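Local coordinates for transposon Tn7 transposition protein tnsA (Escherichia coli, PDB 1T0F), which acts with TnsB as the Tn7 transposase, using bound divalent metal ions to cut the 5' DNA strands during transposition, at residues I50-K54 with A240-K245; L67-L71 with I179-Y183; S78-E84 with D117-K123; G101-P105 with R144-K148; V134-L140 with I165-K169. One frame throughout, in Å; residues are numbered along the deposited sequence.

In the fold
From the N terminus, strand 48-51 opens contact 1, whose loop closes at residues 240-245 and encloses the other four contacts. Helix 64-75 then opens contact 2, closed by helix 173-183; contacts 3, 4 and 5 lie within it. Contact 3 pairs strands 79-87 and 115-122 of the mixed sheet. Contact 4 starts inside that loop, at 101-105, and ends on helix 143-159, so it crosses contact 3; it crosses contact 5 as well, whose segments flank the same helix. Contacts 3 and 5 follow in series and share the magnesium ion, while contacts 1 and 2 tie the nuclease core to C-terminal helices 173-183 and 230-240.

Contact 1: I50-K54 with A240-K245; sequences IYSHK and ANGFIK
This is a loop-to-helix-end contact, in which the end of strand 48-51 and the turn after it meet the C-terminal end of helix 230-240 and the start of strand 244-245. It covers 418 Å². Ile50 and Tyr51 are extended, and their CA atoms lie 5.1 Å from Asn241 CA and 4.6 Å from Gly242 CA, respectively. One near-linear backbone hydrogen bond fixes this register: Tyr51 N donates to Asn241 O at 2.9 Å and 167°. Gly242, at phi 95° and psi -9°, brings its CA to 3.5 Å from Tyr51 O; an ideal CB there would clash with that oxygen and with Ile50 CG1. A water joins Tyr51 O (2.8 Å) to Gly242 O (2.9 Å). Tyr51 (chi1 t) and Phe243 (chi1 m) form an offset pair with little overlap, centroids 5.0 Å apart and planes at 29°. His53, chi1 m, directs NE2 at Gly242 O and Phe243 O in two weak bonds, both 3.0 Å, while Lys245 (chi1 p) makes a CH-pi contact over the His53 ring face, CD 3.4 Å from its centroid. Lys245 NZ forms a salt bridge with Glu74, and Lys54 NZ bonds to Val79 O, so Lys245 is tied to helix 64-75 and Lys54 to strand 79-87. Positive phi at Gly242, with two bonds back into the last helical turn, identifies a Schellman motif.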
# COMPACT_ATOMS: atom_id res chain seq x y z
N ILE A 50 -4.61 -2.01 8.94
CA ILE A 50 -4.26 -3.41 8.94
C ILE A 50 -2.95 -3.73 9.64
O ILE A 50 -1.95 -3.02 9.50
CB ILE A 50 -4.22 -3.95 7.48
CG1 ILE A 50 -3.99 -5.46 7.47
CG2 ILE A 50 -3.14 -3.24 6.69
CD1 ILE A 50 -4.35 -6.12 6.16
N TYR A 51 -2.98 -4.81 10.41
CA TYR A 51 -1.81 -5.25 11.16
C TYR A 51 -0.80 -5.92 10.23
O TYR A 51 -1.19 -6.63 9.29
CB TYR A 51 -2.24 -6.22 12.26
CG TYR A 51 -1.10 -6.73 13.10
CD1 TYR A 51 -0.49 -5.92 14.05
CD2 TYR A 51 -0.62 -8.03 12.93
CE1 TYR A 51 0.58 -6.39 14.82
CE2 TYR A 51 0.45 -8.51 13.69
CZ TYR A 51 1.04 -7.68 14.63
OH TYR A 51 2.09 -8.14 15.40
N SER A 52 0.48 -5.70 10.49
CA SER A 52 1.56 -6.29 9.69
C SER A 52 2.45 -7.17 10.56
O SER A 52 2.86 -6.75 11.63
CB SER A 52 2.43 -5.19 9.08
OG SER A 52 3.72 -5.69 8.75
N HIS A 53 2.73 -8.39 10.09
CA HIS A 53 3.61 -9.28 10.85
C HIS A 53 5.05 -8.79 10.70
O HIS A 53 5.87 -8.97 11.61
CB HIS A 53 3.52 -10.72 10.34
CG HIS A 53 2.18 -11.35 10.51
ND1 HIS A 53 2.00 -12.71 10.52
CD2 HIS A 53 0.94 -10.80 10.64
CE1 HIS A 53 0.71 -12.98 10.64
NE2 HIS A 53 0.05 -11.84 10.71
N LYS A 54 5.36 -8.18 9.56
CA LYS A 54 6.71 -7.68 9.32
C LYS A 54 7.13 -6.49 10.16
O LYS A 54 8.27 -6.43 10.62
CB LYS A 54 6.88 -7.34 7.84
CG LYS A 54 6.86 -8.57 6.93
CD LYS A 54 7.03 -8.20 5.48
CE LYS A 54 7.13 -9.45 4.61
NZ LYS A 54 8.35 -10.26 4.92
N ALA A 240 -8.63 -10.39 7.43
CA ALA A 240 -8.87 -9.06 6.87
C ALA A 240 -8.16 -7.99 7.69
O ALA A 240 -7.69 -6.98 7.15
CB ALA A 240 -10.37 -8.78 6.83
N ASN A 241 -8.07 -8.21 9.00
CA ASN A 241 -7.41 -7.28 9.89
C ASN A 241 -5.90 -7.45 9.91
O ASN A 241 -5.19 -6.67 10.54
CB ASN A 241 -7.99 -7.40 11.30
CG ASN A 241 -9.30 -6.67 11.45
OD1 ASN A 241 -9.32 -5.46 11.67
ND2 ASN A 241 -10.41 -7.39 11.30
N GLY A 242 -5.41 -8.49 9.23
CA GLY A 242 -3.97 -8.72 9.15
C GLY A 242 -3.33 -9.66 10.15
O GLY A 242 -2.14 -9.98 10.01
N PHE A 243 -4.07 -10.10 11.16
CA PHE A 243 -3.52 -11.00 12.16
C PHE A 243 -3.19 -12.36 11.55
O PHE A 243 -2.35 -13.10 12.05
CB PHE A 243 -4.48 -11.13 13.34
CG PHE A 243 -4.65 -9.85 14.09
CD1 PHE A 243 -3.55 -9.24 14.68
CD2 PHE A 243 -5.89 -9.22 14.16
CE1 PHE A 243 -3.67 -8.02 15.33
CE2 PHE A 243 -6.02 -7.99 14.81
CZ PHE A 243 -4.91 -7.39 15.39
N ILE A 244 -3.86 -12.67 10.45
CA ILE A 244 -3.61 -13.89 9.72
C ILE A 244 -3.30 -13.49 8.28
O ILE A 244 -4.01 -12.67 7.70
CB ILE A 244 -4.85 -14.81 9.70
CG1 ILE A 244 -5.20 -15.24 11.12
CG2 ILE A 244 -4.59 -16.04 8.82
CD1 ILE A 244 -6.48 -16.07 11.20
N LYS A 245 -2.22 -14.03 7.73
CA LYS A 245 -1.88 -13.76 6.34
C LYS A 245 -1.83 -15.11 5.64
O LYS A 245 -1.63 -16.15 6.28
CB LYS A 245 -0.55 -13.01 6.22
CG LYS A 245 0.60 -13.63 6.96
CD LYS A 245 1.68 -12.59 7.27
CE LYS A 245 2.56 -12.27 6.07
NZ LYS A 245 3.70 -11.38 6.46
O HOH W 1 -0.50 -8.96 7.81
O HOH W 2 6.18 -12.63 4.37

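Contact 2: L67-L71 with I179-Y183; sequences LAVFL and IEWLY
Apolar contacts account for this interface, and no hydrogen bond passes between the segments. Ala68 CB touches Ile179 CD1 at 3.5 Å, beside the closest CA pair (Ala68 to Ile179, 7.3 Å). Ile179, extended with chi1 m and chi2 t, also places CG1 3.9 Å from Leu71 CD1 and CG2 4.3 Å from Leu67 CD2. The backbones are helical, with Leu71 N to Leu67 O at 2.9 Å and Tyr183 N to Ile179 O at 2.8 Å. This is a steep helix-helix crossing between helix 64-75 of the nuclease core and helix 173-183: the segment axes approach to 12.3 Å at 106°, so side chains bridge the gap and only 225 Å² is buried. The aromatic component is a CH-pi contact. Leu67 (t, p) sets CD2 3.6 Å from the centroid of the Tyr183 ring, 5° off its normal, while Leu71 CD1 approaches Tyr183 CE2 at 4.1 Å. As for polar groups, Tyr183 OH hydrogen-bonds to Ala240 O on helix 230-240.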
# COMPACT_ATOMS: atom_id res chain seq x y z
N LEU A 67 -4.36 -0.94 -0.29
CA LEU A 67 -4.53 -2.19 0.44
C LEU A 67 -3.96 -3.34 -0.39
O LEU A 67 -3.24 -4.20 0.12
CB LEU A 67 -6.01 -2.46 0.72
CG LEU A 67 -6.38 -3.83 1.32
CD1 LEU A 67 -5.75 -3.97 2.71
CD2 LEU A 67 -7.90 -3.96 1.40
N ALA A 68 -4.28 -3.36 -1.68
CA ALA A 68 -3.79 -4.43 -2.56
C ALA A 68 -2.25 -4.46 -2.61
O ALA A 68 -1.64 -5.53 -2.57
CB ALA A 68 -4.36 -4.26 -3.96
N VAL A 69 -1.64 -3.28 -2.71
CA VAL A 69 -0.18 -3.20 -2.76
C VAL A 69 0.41 -3.64 -1.42
O VAL A 69 1.41 -4.36 -1.38
CB VAL A 69 0.30 -1.77 -3.11
CG1 VAL A 69 1.81 -1.70 -3.07
CG2 VAL A 69 -0.20 -1.38 -4.50
N PHE A 70 -0.20 -3.20 -0.32
CA PHE A 70 0.28 -3.58 1.00
C PHE A 70 0.25 -5.10 1.18
O PHE A 70 1.23 -5.71 1.60
CB PHE A 70 -0.57 -2.94 2.10
CG PHE A 70 -0.25 -3.46 3.47
CD1 PHE A 70 0.82 -2.96 4.19
CD2 PHE A 70 -0.97 -4.53 4.01
CE1 PHE A 70 1.18 -3.50 5.43
CE2 PHE A 70 -0.63 -5.09 5.24
CZ PHE A 70 0.45 -4.57 5.95
N LEU A 71 -0.89 -5.72 0.88
CA LEU A 71 -1.00 -7.18 1.04
C LEU A 71 0.03 -7.91 0.18
O LEU A 71 0.60 -8.92 0.59
CB LEU A 71 -2.42 -7.64 0.68
CG LEU A 71 -3.54 -7.15 1.61
CD1 LEU A 71 -4.90 -7.49 1.02
CD2 LEU A 71 -3.37 -7.78 2.99
N ILE A 179 -9.23 -10.13 -2.43
CA ILE A 179 -9.57 -8.88 -1.75
C ILE A 179 -11.07 -8.63 -1.86
O ILE A 179 -11.70 -8.12 -0.93
CB ILE A 179 -8.78 -7.70 -2.37
CG1 ILE A 179 -7.29 -7.82 -1.99
CG2 ILE A 179 -9.35 -6.37 -1.90
CD1 ILE A 179 -6.39 -6.78 -2.64
N GLU A 180 -11.64 -9.01 -2.99
CA GLU A 180 -13.07 -8.84 -3.22
C GLU A 180 -13.86 -9.64 -2.18
O GLU A 180 -14.82 -9.16 -1.60
CB GLU A 180 -13.43 -9.33 -4.63
CG GLU A 180 -13.85 -8.22 -5.58
CD GLU A 180 -13.50 -8.54 -7.03
OE1 GLU A 180 -13.80 -9.66 -7.49
OE2 GLU A 180 -12.93 -7.65 -7.70
N TRP A 181 -13.43 -10.88 -1.96
CA TRP A 181 -14.10 -11.74 -1.00
C TRP A 181 -13.84 -11.30 0.44
O TRP A 181 -14.76 -11.21 1.25
CB TRP A 181 -13.63 -13.19 -1.20
CG TRP A 181 -14.21 -14.13 -0.21
CD1 TRP A 181 -15.50 -14.57 -0.15
CD2 TRP A 181 -13.53 -14.69 0.92
NE1 TRP A 181 -15.67 -15.38 0.96
CE2 TRP A 181 -14.48 -15.47 1.63
CE3 TRP A 181 -12.22 -14.62 1.40
CZ2 TRP A 181 -14.15 -16.16 2.80
CZ3 TRP A 181 -11.89 -15.31 2.57
CH2 TRP A 181 -12.86 -16.07 3.25
N LEU A 182 -12.58 -11.02 0.75
CA LEU A 182 -12.19 -10.60 2.09
C LEU A 182 -12.71 -9.25 2.53
O LEU A 182 -12.93 -9.03 3.72
CB LEU A 182 -10.67 -10.56 2.22
CG LEU A 182 -9.90 -11.78 2.70
CD1 LEU A 182 -8.43 -11.40 2.76
CD2 LEU A 182 -10.40 -12.22 4.08
N TYR A 183 -12.87 -8.33 1.58
CA TYR A 183 -13.30 -6.98 1.91
C TYR A 183 -14.56 -6.53 1.17
O TYR A 183 -14.82 -5.33 1.07
CB TYR A 183 -12.15 -6.01 1.62
CG TYR A 183 -10.87 -6.32 2.37
CD1 TYR A 183 -10.63 -5.80 3.64
CD2 TYR A 183 -9.90 -7.16 1.81
CE1 TYR A 183 -9.46 -6.09 4.34
CE2 TYR A 183 -8.73 -7.46 2.50
CZ TYR A 183 -8.51 -6.93 3.76
OH TYR A 183 -7.35 -7.22 4.44

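Contact 3: S78-E84 with D117-K123; sequences SVLDIRE and DFLVDCK. With MG (magnesium ion), chain E.
Ile82, Val120 and Phe118 point to one sheet face, where Ile82 CG2 meets Phe118 CD1 at 3.8 Å; Val79 CG1 reaches Val120 CG1 at 4.0 Å. Helix 64-75 covers this face through Leu73 and Val69. The strands run antiparallel, axes 4.4 Å apart at 160°, with Asp81-Asp121 and Arg83-Leu119 as hydrogen-bonded pairs and Ile82-Val120 and Glu84-Phe118 as non-hydrogen-bonded ones. Arg83 N to Leu119 O and Leu119 N to Arg83 O both measure 2.9 Å. A classic beta bulge shifts the register by one: Leu80 N (2.7 Å) and Asp81 N (3.2 Å) both donate to Asp121 O. These are two of the three successive antiparallel strands of the mixed PD-(D/E)XK nuclease sheet. On the other face Arg83 NH2 forms a salt bridge with Asp121 OD2 at 2.9 Å, and one water links Asp81 OD2 (2.6 Å) to Asp121 OD2 (2.7 Å); Asp81 OD2 also accepts from Gly29 N. At the far end, catalytic Asp117 binds magnesium through OD2 at 2.4 Å, alongside Gln133 and Val134.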
# COMPACT_ATOMS: atom_id res chain seq x y z
N SER A 78 11.20 -11.45 1.43
CA SER A 78 12.34 -10.55 1.54
C SER A 78 12.06 -9.15 2.10
O SER A 78 12.99 -8.45 2.51
CB SER A 78 13.02 -10.40 0.18
OG SER A 78 12.15 -9.74 -0.73
N VAL A 79 10.81 -8.73 2.11
CA VAL A 79 10.49 -7.40 2.64
C VAL A 79 10.78 -7.33 4.13
O VAL A 79 10.32 -8.17 4.92
CB VAL A 79 9.01 -7.03 2.37
CG1 VAL A 79 8.62 -5.76 3.11
CG2 VAL A 79 8.81 -6.82 0.87
N LEU A 80 11.56 -6.32 4.51
CA LEU A 80 11.94 -6.12 5.91
C LEU A 80 11.09 -5.04 6.58
O LEU A 80 10.67 -5.20 7.73
CB LEU A 80 13.41 -5.72 5.99
CG LEU A 80 14.01 -5.52 7.38
CD1 LEU A 80 13.98 -6.83 8.17
CD2 LEU A 80 15.45 -5.03 7.23
N ASP A 81 10.86 -3.95 5.87
CA ASP A 81 10.06 -2.85 6.42
C ASP A 81 9.18 -2.25 5.34
O ASP A 81 9.52 -2.28 4.15
CB ASP A 81 10.98 -1.77 7.01
CG ASP A 81 10.23 -0.79 7.91
OD1 ASP A 81 9.03 -1.02 8.21
OD2 ASP A 81 10.84 0.22 8.34
N ILE A 82 8.03 -1.74 5.76
CA ILE A 82 7.08 -1.09 4.86
C ILE A 82 6.70 0.21 5.55
O ILE A 82 6.09 0.18 6.62
CB ILE A 82 5.80 -1.94 4.66
CG1 ILE A 82 6.14 -3.24 3.91
CG2 ILE A 82 4.76 -1.14 3.87
CD1 ILE A 82 4.99 -4.24 3.88
N ARG A 83 7.09 1.33 4.96
CA ARG A 83 6.77 2.63 5.52
C ARG A 83 5.80 3.36 4.59
O ARG A 83 6.19 3.94 3.59
CB ARG A 83 8.07 3.44 5.71
CG ARG A 83 8.87 3.00 6.96
CD ARG A 83 10.20 3.73 7.11
NE ARG A 83 11.21 3.30 6.13
CZ ARG A 83 12.34 3.95 5.88
NH1 ARG A 83 12.61 5.08 6.51
NH2 ARG A 83 13.21 3.47 5.00
N GLU A 84 4.52 3.32 4.95
CA GLU A 84 3.46 3.93 4.15
C GLU A 84 3.32 5.43 4.39
O GLU A 84 3.70 5.93 5.45
CB GLU A 84 2.11 3.25 4.43
CG GLU A 84 1.43 3.63 5.76
CD GLU A 84 1.90 2.81 6.96
OE1 GLU A 84 2.98 2.19 6.90
OE2 GLU A 84 1.18 2.81 7.99
N ASP A 117 3.37 6.79 -1.38
CA ASP A 117 2.56 5.78 -0.73
C ASP A 117 3.29 4.71 0.06
O ASP A 117 2.84 4.35 1.14
CB ASP A 117 1.59 5.17 -1.73
CG ASP A 117 0.68 6.22 -2.35
OD1 ASP A 117 0.38 7.22 -1.66
OD2 ASP A 117 0.26 6.07 -3.51
N PHE A 118 4.41 4.21 -0.47
CA PHE A 118 5.19 3.18 0.24
C PHE A 118 6.68 3.30 -0.00
O PHE A 118 7.13 3.47 -1.14
CB PHE A 118 4.80 1.76 -0.21
CG PHE A 118 3.36 1.40 0.01
CD1 PHE A 118 2.92 0.93 1.24
CD2 PHE A 118 2.45 1.49 -1.04
CE1 PHE A 118 1.59 0.54 1.43
CE2 PHE A 118 1.11 1.10 -0.87
CZ PHE A 118 0.68 0.63 0.37
N LEU A 119 7.47 3.22 1.07
CA LEU A 119 8.92 3.22 0.95
C LEU A 119 9.22 1.83 1.52
O LEU A 119 8.90 1.54 2.67
CB LEU A 119 9.58 4.30 1.81
CG LEU A 119 11.11 4.20 1.83
CD1 LEU A 119 11.66 4.34 0.42
CD2 LEU A 119 11.69 5.28 2.73
N VAL A 120 9.83 0.98 0.70
CA VAL A 120 10.07 -0.41 1.10
C VAL A 120 11.53 -0.76 1.24
O VAL A 120 12.35 -0.37 0.42
CB VAL A 120 9.41 -1.36 0.05
CG1 VAL A 120 9.50 -2.83 0.52
CG2 VAL A 120 7.95 -0.96 -0.17
N ASP A 121 11.84 -1.51 2.30
CA ASP A 121 13.20 -1.98 2.57
C ASP A 121 13.17 -3.51 2.48
O ASP A 121 12.28 -4.15 3.03
CB ASP A 121 13.65 -1.57 3.97
CG ASP A 121 13.94 -0.09 4.08
OD1 ASP A 121 14.90 0.38 3.43
OD2 ASP A 121 13.21 0.61 4.81
N CYS A 122 14.13 -4.10 1.77
CA CYS A 122 14.19 -5.55 1.63
C CYS A 122 15.51 -6.08 2.18
O CYS A 122 16.53 -5.37 2.17
CB CYS A 122 14.04 -5.95 0.16
SG CYS A 122 12.47 -5.43 -0.60
N LYS A 123 15.49 -7.32 2.67
CA LYS A 123 16.68 -7.95 3.25
C LYS A 123 17.71 -8.32 2.20
O LYS A 123 18.92 -8.26 2.45
CB LYS A 123 16.28 -9.20 4.03
CG LYS A 123 15.45 -8.90 5.27
CD LYS A 123 15.06 -10.17 6.00
CE LYS A 123 14.19 -11.07 5.14
NZ LYS A 123 13.70 -12.25 5.92
MG MG E . -1.39 7.55 -4.43
O HOH W 3 13.25 0.76 7.55
O HOH W 4 10.65 0.89 4.64
O HOH W 5 -3.35 6.64 -3.07
O HOH W 6 -3.01 9.19 -5.21

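Contact 4: G101-P105 with R144-K148; sequences GIKHP and RTLEK
Arg144 dominates the polar chemistry here, where the loop after helix 90-100 lies against the first turns of helix 143-159. Its chi1 t, chi2 p side chain swings the guanidinium to the loop, and Lys103 O accepts from both NH1 (2.9 Å) and NH2 (2.8 Å). NH1 is shared with Glu147 OE1 in a 2.9 Å salt bridge, and NE donates to a bound malonic acid. A water accepts from Lys103 N at 2.9 Å and donates weakly to Glu147 OE2 at 3.0 Å, so both polar backbone atoms of Lys103 have partners. His104 NE2 bonds to Gln112 O. Alongside these bonds Ile102, chi1 m and chi2 t, packs CD1 3.4 Å from Glu147 O; Pro105 CG meets Lys148 CD at 3.9 Å. Ile102 and Glu147 are the nearest CA pair, 6.7 Å apart. Gly101, at phi 73°, ends helix 90-100 in a Schellman motif within the region assigned by similarity as helix-turn-helix. Pro105, Arg144 and Lys148 line the ligand pocket, and Lys148 NZ adds a weak hydrogen bond to the malonic acid. Two basic side chains holding this molecule, probably from the crystallisation liquor, suggest an anion-binding patch, consistent with contact to DNA phosphates.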
# COMPACT_ATOMS: atom_id res chain seq x y z
N GLY A 101 9.85 23.73 -13.26
CA GLY A 101 8.81 24.58 -13.82
C GLY A 101 7.43 24.04 -13.53
O GLY A 101 6.54 24.07 -14.38
N ILE A 102 7.24 23.54 -12.31
CA ILE A 102 5.97 22.99 -11.87
C ILE A 102 5.53 23.72 -10.61
O ILE A 102 6.34 23.97 -9.72
CB ILE A 102 6.10 21.48 -11.52
CG1 ILE A 102 6.43 20.68 -12.78
CG2 ILE A 102 4.83 20.98 -10.86
CD1 ILE A 102 6.60 19.19 -12.53
N LYS A 103 4.26 24.07 -10.52
CA LYS A 103 3.75 24.75 -9.33
C LYS A 103 3.71 23.71 -8.20
O LYS A 103 3.05 22.68 -8.33
CB LYS A 103 2.33 25.28 -9.58
CG LYS A 103 1.65 25.87 -8.35
CD LYS A 103 1.88 27.38 -8.23
CE LYS A 103 3.35 27.74 -8.12
NZ LYS A 103 3.55 29.22 -8.00
N HIS A 104 4.42 23.98 -7.11
CA HIS A 104 4.43 23.04 -6.00
C HIS A 104 3.02 22.88 -5.41
O HIS A 104 2.26 23.84 -5.35
CB HIS A 104 5.38 23.53 -4.90
CG HIS A 104 5.54 22.56 -3.77
ND1 HIS A 104 6.64 21.75 -3.64
CD2 HIS A 104 4.72 22.25 -2.74
CE1 HIS A 104 6.50 20.99 -2.57
NE2 HIS A 104 5.34 21.27 -2.01
N PRO A 105 2.65 21.65 -5.00
CA PRO A 105 1.34 21.37 -4.42
C PRO A 105 1.01 22.38 -3.32
O PRO A 105 1.81 22.62 -2.41
CB PRO A 105 1.50 19.96 -3.88
CG PRO A 105 2.35 19.32 -4.94
CD PRO A 105 3.41 20.39 -5.20
N ARG A 144 -2.33 17.52 -14.05
CA ARG A 144 -1.83 17.89 -12.73
C ARG A 144 -1.29 16.65 -12.00
O ARG A 144 -0.28 16.73 -11.29
CB ARG A 144 -2.92 18.55 -11.89
CG ARG A 144 -2.47 18.96 -10.50
CD ARG A 144 -1.20 19.82 -10.57
NE ARG A 144 -0.83 20.38 -9.26
CZ ARG A 144 0.28 21.07 -9.04
NH1 ARG A 144 1.13 21.30 -10.02
NH2 ARG A 144 0.52 21.56 -7.83
N THR A 145 -1.95 15.51 -12.17
CA THR A 145 -1.49 14.28 -11.52
C THR A 145 -0.10 13.98 -12.05
O THR A 145 0.80 13.64 -11.27
CB THR A 145 -2.42 13.10 -11.83
OG1 THR A 145 -3.69 13.34 -11.23
CG2 THR A 145 -1.84 11.79 -11.27
N LEU A 146 0.09 14.12 -13.36
CA LEU A 146 1.38 13.88 -13.99
C LEU A 146 2.43 14.87 -13.49
O LEU A 146 3.60 14.50 -13.33
CB LEU A 146 1.26 13.97 -15.52
CG LEU A 146 0.48 12.85 -16.23
CD1 LEU A 146 0.41 13.15 -17.73
CD2 LEU A 146 1.17 11.49 -16.01
N GLU A 147 2.04 16.12 -13.25
CA GLU A 147 3.02 17.09 -12.74
C GLU A 147 3.51 16.68 -11.36
O GLU A 147 4.70 16.74 -11.06
CB GLU A 147 2.42 18.50 -12.64
CG GLU A 147 2.04 19.15 -13.95
CD GLU A 147 1.60 20.60 -13.75
OE1 GLU A 147 0.81 20.85 -12.82
OE2 GLU A 147 2.05 21.47 -14.51
N LYS A 148 2.58 16.27 -10.50
CA LYS A 148 2.94 15.87 -9.15
C LYS A 148 3.77 14.59 -9.16
O LYS A 148 4.66 14.41 -8.33
CB LYS A 148 1.70 15.72 -8.28
CG LYS A 148 1.07 17.07 -7.93
CD LYS A 148 -0.04 16.95 -6.91
CE LYS A 148 -1.27 16.28 -7.48
NZ LYS A 148 -2.31 16.08 -6.43
O HOH W 7 2.11 23.58 -12.41

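Contact 5: V134-L140 with I165-K169; sequences VKPAAAL and IFTDK. With MG (magnesium ion), chain E.
Val134 serves two structures at once: its carbonyl oxygen binds magnesium at 2.4 Å while the residue pairs in the sheet. In this PD-(D/E)XK nuclease fold the end of strand 129-134, directly before catalytic Lys135, lies beside parallel strand 163-166. Val134 and Phe166 form the parallel bridge, CA atoms 4.8 Å apart, and Lys135 N donates to Phe166 O at 2.9 Å and 162°. Asp117 and Gln133 are the other protein ligands. One residue past the bridge a CA-H...O contact continues the pairing, Thr167 CA to Lys135 O at 3.1 Å. The chain turns into the 3-10 segment 137-140, whose first amide, Ala137 N, donates to Asp168 OD1 at 3.1 Å. Thr167 OG1 (chi1 p) accepts from Lys169 N at 3.1 Å in an ST turn and also hydrogen-bonds to Glu170 OE1. Leu140 CD1 sits 4.0 Å from Thr167 CG2. The Lys135 side chain (m, m, t, t) leads away from strand 163-166, and its NZ donates at 2.7 Å to a water whose oxygen lies 2.4 Å from MG.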
# COMPACT_ATOMS: atom_id res chain seq x y z
N VAL A 134 0.99 4.84 -5.73
CA VAL A 134 -0.18 4.11 -6.22
C VAL A 134 -1.17 5.08 -6.88
O VAL A 134 -1.51 6.11 -6.31
CB VAL A 134 -0.84 3.40 -5.03
CG1 VAL A 134 -2.12 2.79 -5.43
CG2 VAL A 134 0.12 2.35 -4.47
N LYS A 135 -1.62 4.76 -8.09
CA LYS A 135 -2.56 5.64 -8.80
C LYS A 135 -3.57 4.87 -9.64
O LYS A 135 -3.25 3.81 -10.17
CB LYS A 135 -1.82 6.55 -9.79
CG LYS A 135 -0.97 7.66 -9.19
CD LYS A 135 -1.83 8.68 -8.47
CE LYS A 135 -0.97 9.80 -7.91
NZ LYS A 135 -1.76 10.74 -7.06
N PRO A 136 -4.80 5.38 -9.74
CA PRO A 136 -5.78 4.68 -10.57
C PRO A 136 -5.18 4.90 -11.96
O PRO A 136 -4.61 5.96 -12.22
CB PRO A 136 -7.05 5.49 -10.38
CG PRO A 136 -6.91 6.01 -8.99
CD PRO A 136 -5.46 6.42 -8.93
N ALA A 137 -5.28 3.92 -12.85
CA ALA A 137 -4.71 4.08 -14.18
C ALA A 137 -5.26 5.31 -14.91
O ALA A 137 -4.52 6.00 -15.61
CB ALA A 137 -4.97 2.83 -15.02
N ALA A 138 -6.54 5.58 -14.73
CA ALA A 138 -7.19 6.72 -15.39
C ALA A 138 -6.56 8.04 -14.97
O ALA A 138 -6.58 9.01 -15.73
CB ALA A 138 -8.67 6.72 -15.07
N ALA A 139 -6.01 8.07 -13.76
CA ALA A 139 -5.39 9.28 -13.24
C ALA A 139 -4.14 9.68 -14.01
O ALA A 139 -3.71 10.84 -13.96
CB ALA A 139 -5.05 9.10 -11.76
N LEU A 140 -3.55 8.73 -14.72
CA LEU A 140 -2.34 9.02 -15.48
C LEU A 140 -2.60 9.88 -16.72
O LEU A 140 -1.67 10.31 -17.39
CB LEU A 140 -1.64 7.71 -15.86
CG LEU A 140 -1.33 6.82 -14.65
CD1 LEU A 140 -0.70 5.52 -15.13
CD2 LEU A 140 -0.39 7.55 -13.69
N ILE A 165 5.45 3.41 -10.24
CA ILE A 165 4.03 3.69 -10.10
C ILE A 165 3.30 2.35 -10.21
O ILE A 165 3.64 1.52 -11.04
CB ILE A 165 3.53 4.62 -11.21
CG1 ILE A 165 4.17 6.00 -11.06
CG2 ILE A 165 2.01 4.70 -11.16
CD1 ILE A 165 3.99 6.88 -12.28
N PHE A 166 2.32 2.14 -9.34
CA PHE A 166 1.50 0.93 -9.36
C PHE A 166 0.05 1.33 -9.53
O PHE A 166 -0.43 2.22 -8.84
CB PHE A 166 1.63 0.17 -8.02
CG PHE A 166 2.54 -1.02 -8.07
CD1 PHE A 166 3.92 -0.87 -7.96
CD2 PHE A 166 2.01 -2.30 -8.24
CE1 PHE A 166 4.77 -1.98 -8.02
CE2 PHE A 166 2.84 -3.41 -8.30
CZ PHE A 166 4.23 -3.25 -8.19
N THR A 167 -0.66 0.68 -10.45
CA THR A 167 -2.08 0.99 -10.65
C THR A 167 -2.91 -0.28 -10.44
O THR A 167 -2.37 -1.35 -10.18
CB THR A 167 -2.38 1.51 -12.08
OG1 THR A 167 -2.37 0.42 -13.01
CG2 THR A 167 -1.35 2.55 -12.52
N ASP A 168 -4.23 -0.13 -10.53
CA ASP A 168 -5.14 -1.26 -10.38
C ASP A 168 -4.83 -2.36 -11.41
O ASP A 168 -5.07 -3.54 -11.16
CB ASP A 168 -6.59 -0.78 -10.54
CG ASP A 168 -6.81 0.05 -11.81
OD1 ASP A 168 -6.23 1.16 -11.91
OD2 ASP A 168 -7.56 -0.39 -12.71
N LYS A 169 -4.26 -1.97 -12.54
CA LYS A 169 -3.93 -2.93 -13.59
C LYS A 169 -2.75 -3.84 -13.26
O LYS A 169 -2.52 -4.84 -13.94
CB LYS A 169 -3.67 -2.20 -14.91
CG LYS A 169 -4.93 -1.59 -15.53
CD LYS A 169 -4.61 -0.82 -16.80
CE LYS A 169 -5.88 -0.35 -17.49
NZ LYS A 169 -6.73 0.46 -16.57
MG MG E . -1.39 7.55 -4.43
O HOH W 6 -3.01 9.19 -5.21
O HOH W 5 -3.35 6.64 -3.07